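PDB 3FPW: extracellular haem-binding protein from Streptomyces reticuli, which binds haem outside the cell, probably degrades it, and as an oligomer interacts with its cognate two-component sensor kinase. Local coordinates for residues Ser89-Thr102 against Ser112-Ser125. Residues are numbered along the deposited sequence; the frame is centred on the assembly and turned at random. Where two conformers were deposited one is given.
Sequences SVAVVDRNGNTLVT and SYESAERKAFTAVS. With PO4 (phosphate ion), chain E; PO4 (phosphate ion), chain G; PO4 (phosphate ion), chain D.
Val93 CG2 lies 3.5 Å from Ala120 CB, and Ala91 CB rests 3.6 Å from Glu117 CA. With alanines at 91, 116 and 120, strand 89-94 lies close against helix 112-125, their axes 6.7 Å apart and crossing at -32°. Flanking this apolar strip, Thr99 OG1 donates to Glu117 OE2 (2.7 Å), meeting the anti side of the carboxylate 22° out of its plane. Tyr113 CG stands anti to the backbone N (chi1 -173°), which swings the phenol over to strand 99-102, where OH bonds Thr102 OG1 at 2.7 Å. At the far end Arg95 NH1 donates to Val124 O (2.9 Å), within the carbonyl plane, and weakly to Ser125 O, tying the beta turn 94-97 to the helix. On the helix's outer side, Arg118 NE holds one phosphate at O2 (3.0 Å), while NH1 and NH2 grip O1 and O2 of a second; a methionine in its place would probably leave both anions without these donors. Residues 101-102 extend the sheet into a second subunit, whose Thr102 OG1 bonds its counterpart here. Polar bonds round an apolar seam thus tie hairpin to helix, while the outward guanidinium of Arg118 stays available for anions, here probably from the crystallisation liquor.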
loop_
_atom_site.group_PDB
_atom_site.type_symbol
_atom_site.label_atom_id
_atom_site.label_comp_id
_atom_site.label_asym_id
_atom_site.label_seq_id
_atom_site.Cartn_x
_atom_site.Cartn_y
_atom_site.Cartn_z
ATOM N N SER A 89 19.615 8.372 11.032
ATOM C CA SER A 89 19.316 6.966 10.870
ATOM C C SER A 89 20.255 6.415 9.816
ATOM O O SER A 89 20.686 7.143 8.898
ATOM C CB SER A 89 17.856 6.734 10.416
ATOM O OG SER A 89 16.912 7.156 11.390
ATOM N N VAL A 90 20.545 5.120 9.911
ATOM C CA VAL A 90 21.492 4.484 9.003
ATOM C C VAL A 90 20.894 3.164 8.539
ATOM O O VAL A 90 20.288 2.428 9.324
ATOM C CB VAL A 90 22.870 4.237 9.690
ATOM C CG1 VAL A 90 23.859 3.605 8.710
ATOM C CG2 VAL A 90 23.445 5.547 10.208
ATOM N N ALA A 91 21.040 2.876 7.254
ATOM C CA ALA A 91 20.586 1.584 6.737
ATOM C C ALA A 91 21.675 0.950 5.920
ATOM O O ALA A 91 22.378 1.654 5.172
ATOM C CB ALA A 91 19.350 1.746 5.871
ATOM N N VAL A 92 21.768 -0.383 5.981
ATOM C CA VAL A 92 22.614 -1.093 5.020
ATOM C C VAL A 92 21.704 -2.013 4.212
ATOM O O VAL A 92 20.952 -2.805 4.786
ATOM C CB VAL A 92 23.725 -1.910 5.723
ATOM C CG1 VAL A 92 24.578 -2.684 4.718
ATOM C CG2 VAL A 92 24.601 -0.998 6.613
ATOM N N VAL A 93 21.742 -1.868 2.891
ATOM C CA VAL A 93 20.864 -2.610 1.991
ATOM C C VAL A 93 21.718 -3.462 1.035
ATOM O O VAL A 93 22.688 -2.998 0.436
ATOM C CB VAL A 93 19.932 -1.637 1.195
ATOM C CG1 VAL A 93 19.116 -2.392 0.136
ATOM C CG2 VAL A 93 19.001 -0.864 2.149
ATOM N N ASP A 94 21.378 -4.735 0.922
ATOM C CA ASP A 94 22.090 -5.651 0.038
ATOM C C ASP A 94 21.821 -5.313 -1.435
ATOM O O ASP A 94 20.780 -4.746 -1.787
ATOM C CB ASP A 94 21.577 -7.085 0.329
ATOM C CG ASP A 94 22.512 -8.165 -0.204
ATOM O OD1 ASP A 94 23.327 -8.683 0.603
ATOM O OD2 ASP A 94 22.460 -8.463 -1.422
ATOM N N ARG A 95 22.731 -5.730 -2.296
ATOM C CA ARG A 95 22.548 -5.609 -3.736
ATOM C C ARG A 95 21.276 -6.329 -4.195
ATOM O O ARG A 95 20.690 -6.007 -5.239
ATOM C CB ARG A 95 23.798 -6.163 -4.442
ATOM C CG ARG A 95 23.661 -6.337 -5.936
ATOM C CD ARG A 95 23.509 -5.046 -6.727
ATOM N NE ARG A 95 23.494 -5.381 -8.163
ATOM C CZ ARG A 95 23.439 -4.477 -9.132
ATOM N NH1 ARG A 95 23.405 -3.190 -8.821
ATOM N NH2 ARG A 95 23.419 -4.851 -10.419
ATOM N N ASN A 96 20.823 -7.302 -3.421
ATOM C CA ASN A 96 19.584 -7.976 -3.812
ATOM C C ASN A 96 18.327 -7.342 -3.280
ATOM O O ASN A 96 17.242 -7.734 -3.694
ATOM C CB ASN A 96 19.573 -9.434 -3.272
ATOM C CG ASN A 96 19.480 -9.516 -1.723
ATOM O OD1 ASN A 96 19.028 -8.577 -1.046
ATOM N ND2 ASN A 96 19.875 -10.664 -1.176
ATOM N N GLY A 97 18.419 -6.281 -2.480
ATOM C CA GLY A 97 17.577 -5.114 -2.520
ATOM C C GLY A 97 16.997 -5.264 -1.082
ATOM O O GLY A 97 16.176 -4.455 -0.606
ATOM N N ASN A 98 17.442 -6.295 -0.340
ATOM C CA ASN A 98 16.990 -6.490 1.063
ATOM C C ASN A 98 17.717 -5.610 2.070
ATOM O O ASN A 98 18.949 -5.490 2.028
ATOM C CB ASN A 98 17.179 -7.943 1.535
ATOM C CG ASN A 98 16.249 -8.920 0.832
ATOM O OD1 ASN A 98 15.204 -8.540 0.313
ATOM N ND2 ASN A 98 16.642 -10.202 0.817
ATOM N N THR A 99 16.963 -5.025 2.998
ATOM C CA THR A 99 17.603 -4.302 4.099
ATOM C C THR A 99 18.230 -5.310 5.038
ATOM O O THR A 99 17.578 -6.263 5.448
ATOM C CB THR A 99 16.594 -3.449 4.867
ATOM O OG1 THR A 99 16.033 -2.484 3.963
ATOM C CG2 THR A 99 17.252 -2.718 6.028
ATOM N N LEU A 100 19.501 -5.106 5.361
ATOM C CA LEU A 100 20.254 -5.983 6.264
ATOM C C LEU A 100 20.343 -5.432 7.681
ATOM O O LEU A 100 20.266 -6.186 8.650
ATOM C CB LEU A 100 21.686 -6.157 5.758
ATOM C CG LEU A 100 21.854 -6.716 4.351
ATOM C CD1 LEU A 100 23.349 -6.948 4.131
ATOM C CD2 LEU A 100 21.086 -8.007 4.165
ATOM N N VAL A 101 20.501 -4.112 7.802
ATOM C CA VAL A 101 20.623 -3.455 9.102
ATOM C C VAL A 101 19.947 -2.094 9.036
ATOM O O VAL A 101 20.106 -1.380 8.047
ATOM C CB VAL A 101 22.118 -3.190 9.481
ATOM C CG1 VAL A 101 22.216 -2.330 10.766
ATOM C CG2 VAL A 101 22.858 -4.488 9.672
ATOM N N THR A 102 19.206 -1.742 10.076
ATOM C CA THR A 102 18.802 -0.344 10.283
ATOM C C THR A 102 19.077 0.045 11.703
ATOM O O THR A 102 18.936 -0.771 12.634
ATOM C CB THR A 102 17.305 -0.081 10.001
ATOM O OG1 THR A 102 16.490 -0.883 10.871
ATOM C CG2 THR A 102 16.980 -0.368 8.555
ATOM N N SER A 112 13.879 10.331 8.610
ATOM C CA SER A 112 15.234 9.848 8.295
ATOM C C SER A 112 15.338 8.339 8.087
ATOM O O SER A 112 16.212 7.891 7.367
ATOM C CB SER A 112 16.244 10.305 9.360
ATOM O OG SER A 112 15.960 9.667 10.589
ATOM N N TYR A 113 14.428 7.560 8.677
ATOM C CA TYR A 113 14.569 6.121 8.680
ATOM C C TYR A 113 14.359 5.560 7.277
ATOM O O TYR A 113 15.249 4.880 6.718
ATOM C CB TYR A 113 13.548 5.530 9.651
ATOM C CG TYR A 113 13.700 4.062 9.876
ATOM C CD1 TYR A 113 12.915 3.175 9.177
ATOM C CD2 TYR A 113 14.606 3.552 10.826
ATOM C CE1 TYR A 113 13.027 1.824 9.375
ATOM C CE2 TYR A 113 14.703 2.187 11.038
ATOM C CZ TYR A 113 13.914 1.337 10.293
ATOM O OH TYR A 113 13.949 -0.024 10.460
ATOM N N GLU A 114 13.219 5.906 6.665
ATOM C CA GLU A 114 12.951 5.483 5.281
ATOM C C GLU A 114 13.889 6.156 4.288
ATOM O O GLU A 114 14.277 5.552 3.293
ATOM C CB GLU A 114 11.483 5.683 4.912
ATOM C CG GLU A 114 10.564 4.744 5.723
ATOM C CD GLU A 114 9.135 4.713 5.187
ATOM O OE1 GLU A 114 8.952 4.934 3.971
ATOM O OE2 GLU A 114 8.203 4.424 5.977
ATOM N N SER A 115 14.248 7.410 4.557
ATOM C CA SER A 115 15.173 8.130 3.695
ATOM C C SER A 115 16.494 7.368 3.616
ATOM O O SER A 115 17.025 7.179 2.538
ATOM C CB SER A 115 15.401 9.550 4.215
ATOM O OG SER A 115 16.305 10.275 3.388
ATOM N N ALA A 116 17.014 6.929 4.759
ATOM C CA ALA A 116 18.285 6.202 4.794
ATOM C C ALA A 116 18.177 4.886 4.019
ATOM O O ALA A 116 19.055 4.556 3.200
ATOM C CB ALA A 116 18.696 5.931 6.210
ATOM N N GLU A 117 17.069 4.174 4.225
ATOM C CA GLU A 117 16.848 2.921 3.509
ATOM C C GLU A 117 16.838 3.117 2.005
ATOM O O GLU A 117 17.487 2.366 1.260
ATOM C CB GLU A 117 15.520 2.304 3.928
ATOM C CG GLU A 117 15.565 1.385 5.092
ATOM C CD GLU A 117 14.297 0.542 5.151
ATOM O OE1 GLU A 117 13.217 1.165 5.211
ATOM O OE2 GLU A 117 14.374 -0.716 5.104
ATOM N N ARG A 118 16.101 4.120 1.541
ATOM C CA ARG A 118 15.993 4.345 0.107
ATOM C C ARG A 118 17.303 4.805 -0.501
ATOM O O ARG A 118 17.619 4.418 -1.624
ATOM C CB ARG A 118 14.861 5.307 -0.211
ATOM C CG ARG A 118 13.531 4.695 0.135
ATOM C CD ARG A 118 12.386 5.606 -0.270
ATOM N NE ARG A 118 11.135 4.856 -0.220
ATOM C CZ ARG A 118 10.297 4.738 -1.236
ATOM N NH1 ARG A 118 10.532 5.373 -2.393
ATOM N NH2 ARG A 118 9.197 4.017 -1.077
ATOM N N LYS A 119 18.046 5.648 0.220
ATOM C CA LYS A 119 19.359 6.046 -0.280
ATOM C C LYS A 119 20.286 4.852 -0.453
ATOM O O LYS A 119 20.999 4.766 -1.448
ATOM C CB LYS A 119 20.041 7.065 0.637
ATOM C CG LYS A 119 19.326 8.404 0.646
ATOM C CD LYS A 119 20.101 9.369 1.508
ATOM C CE LYS A 119 19.307 10.625 1.847
ATOM N NZ LYS A 119 20.064 11.513 2.807
ATOM N N ALA A 120 20.316 3.971 0.539
ATOM C CA ALA A 120 21.139 2.773 0.444
ATOM C C ALA A 120 20.746 1.897 -0.768
ATOM O O ALA A 120 21.617 1.393 -1.501
ATOM C CB ALA A 120 21.047 1.973 1.759
ATOM N N PHE A 121 19.449 1.689 -0.944
ATOM C CA PHE A 121 18.947 0.906 -2.063
ATOM C C PHE A 121 19.394 1.557 -3.385
ATOM O O PHE A 121 19.760 0.886 -4.346
ATOM C CB PHE A 121 17.403 0.909 -1.972
ATOM C CG PHE A 121 16.712 0.156 -3.084
ATOM C CD1 PHE A 121 16.215 0.821 -4.211
ATOM C CD2 PHE A 121 16.536 -1.222 -2.996
ATOM C CE1 PHE A 121 15.572 0.116 -5.240
ATOM C CE2 PHE A 121 15.873 -1.916 -4.013
ATOM C CZ PHE A 121 15.409 -1.248 -5.128
ATOM N N THR A 122 19.357 2.885 -3.437
ATOM C CA THR A 122 19.643 3.589 -4.681
ATOM C C THR A 122 21.119 3.485 -5.022
ATOM O O THR A 122 21.501 3.225 -6.183
ATOM C CB THR A 122 19.193 5.039 -4.576
ATOM O OG1 THR A 122 17.787 5.032 -4.299
ATOM C CG2 THR A 122 19.448 5.779 -5.875
ATOM N N ALA A 123 21.959 3.671 -4.006
ATOM C CA ALA A 123 23.399 3.555 -4.197
ATOM C C ALA A 123 23.824 2.162 -4.685
ATOM O O ALA A 123 24.688 2.042 -5.578
ATOM C CB ALA A 123 24.129 3.893 -2.908
ATOM N N VAL A 124 23.245 1.106 -4.115
ATOM C CA VAL A 124 23.648 -0.244 -4.487
ATOM C C VAL A 124 23.075 -0.641 -5.843
ATOM O O VAL A 124 23.656 -1.449 -6.551
ATOM C CB VAL A 124 23.323 -1.317 -3.413
ATOM C CG1 VAL A 124 21.861 -1.661 -3.427
ATOM C CG2 VAL A 124 24.173 -2.587 -3.671
ATOM N N SER A 125 21.944 -0.046 -6.213
ATOM C CA SER A 125 21.331 -0.316 -7.510
ATOM C C SER A 125 22.168 0.183 -8.680
ATOM O O SER A 125 22.234 -0.488 -9.717
ATOM C CB SER A 125 19.939 0.297 -7.594
ATOM O OG SER A 125 19.032 -0.407 -6.763
HETATM P P PO4 E . 11.310 1.744 1.837
HETATM O O1 PO4 E . 12.639 1.418 2.479
HETATM O O2 PO4 E . 10.872 3.155 2.192
HETATM O O3 PO4 E . 11.434 1.632 0.332
HETATM O O4 PO4 E . 10.280 0.751 2.340
HETATM P P PO4 G . 7.665 3.468 -3.945
HETATM O O1 PO4 G . 8.823 4.323 -4.419
HETATM O O2 PO4 G . 6.836 4.226 -2.931
HETATM O O3 PO4 G . 6.815 3.112 -5.144
HETATM O O4 PO4 G . 8.185 2.199 -3.306
HETATM P P PO4 D . 17.580 13.676 4.846
HETATM O O1 PO4 D . 18.843 13.679 5.700
HETATM O O2 PO4 D . 17.274 15.118 4.525
HETATM O O3 PO4 D . 17.943 12.976 3.577
HETATM O O4 PO4 D . 16.329 13.000 5.454
#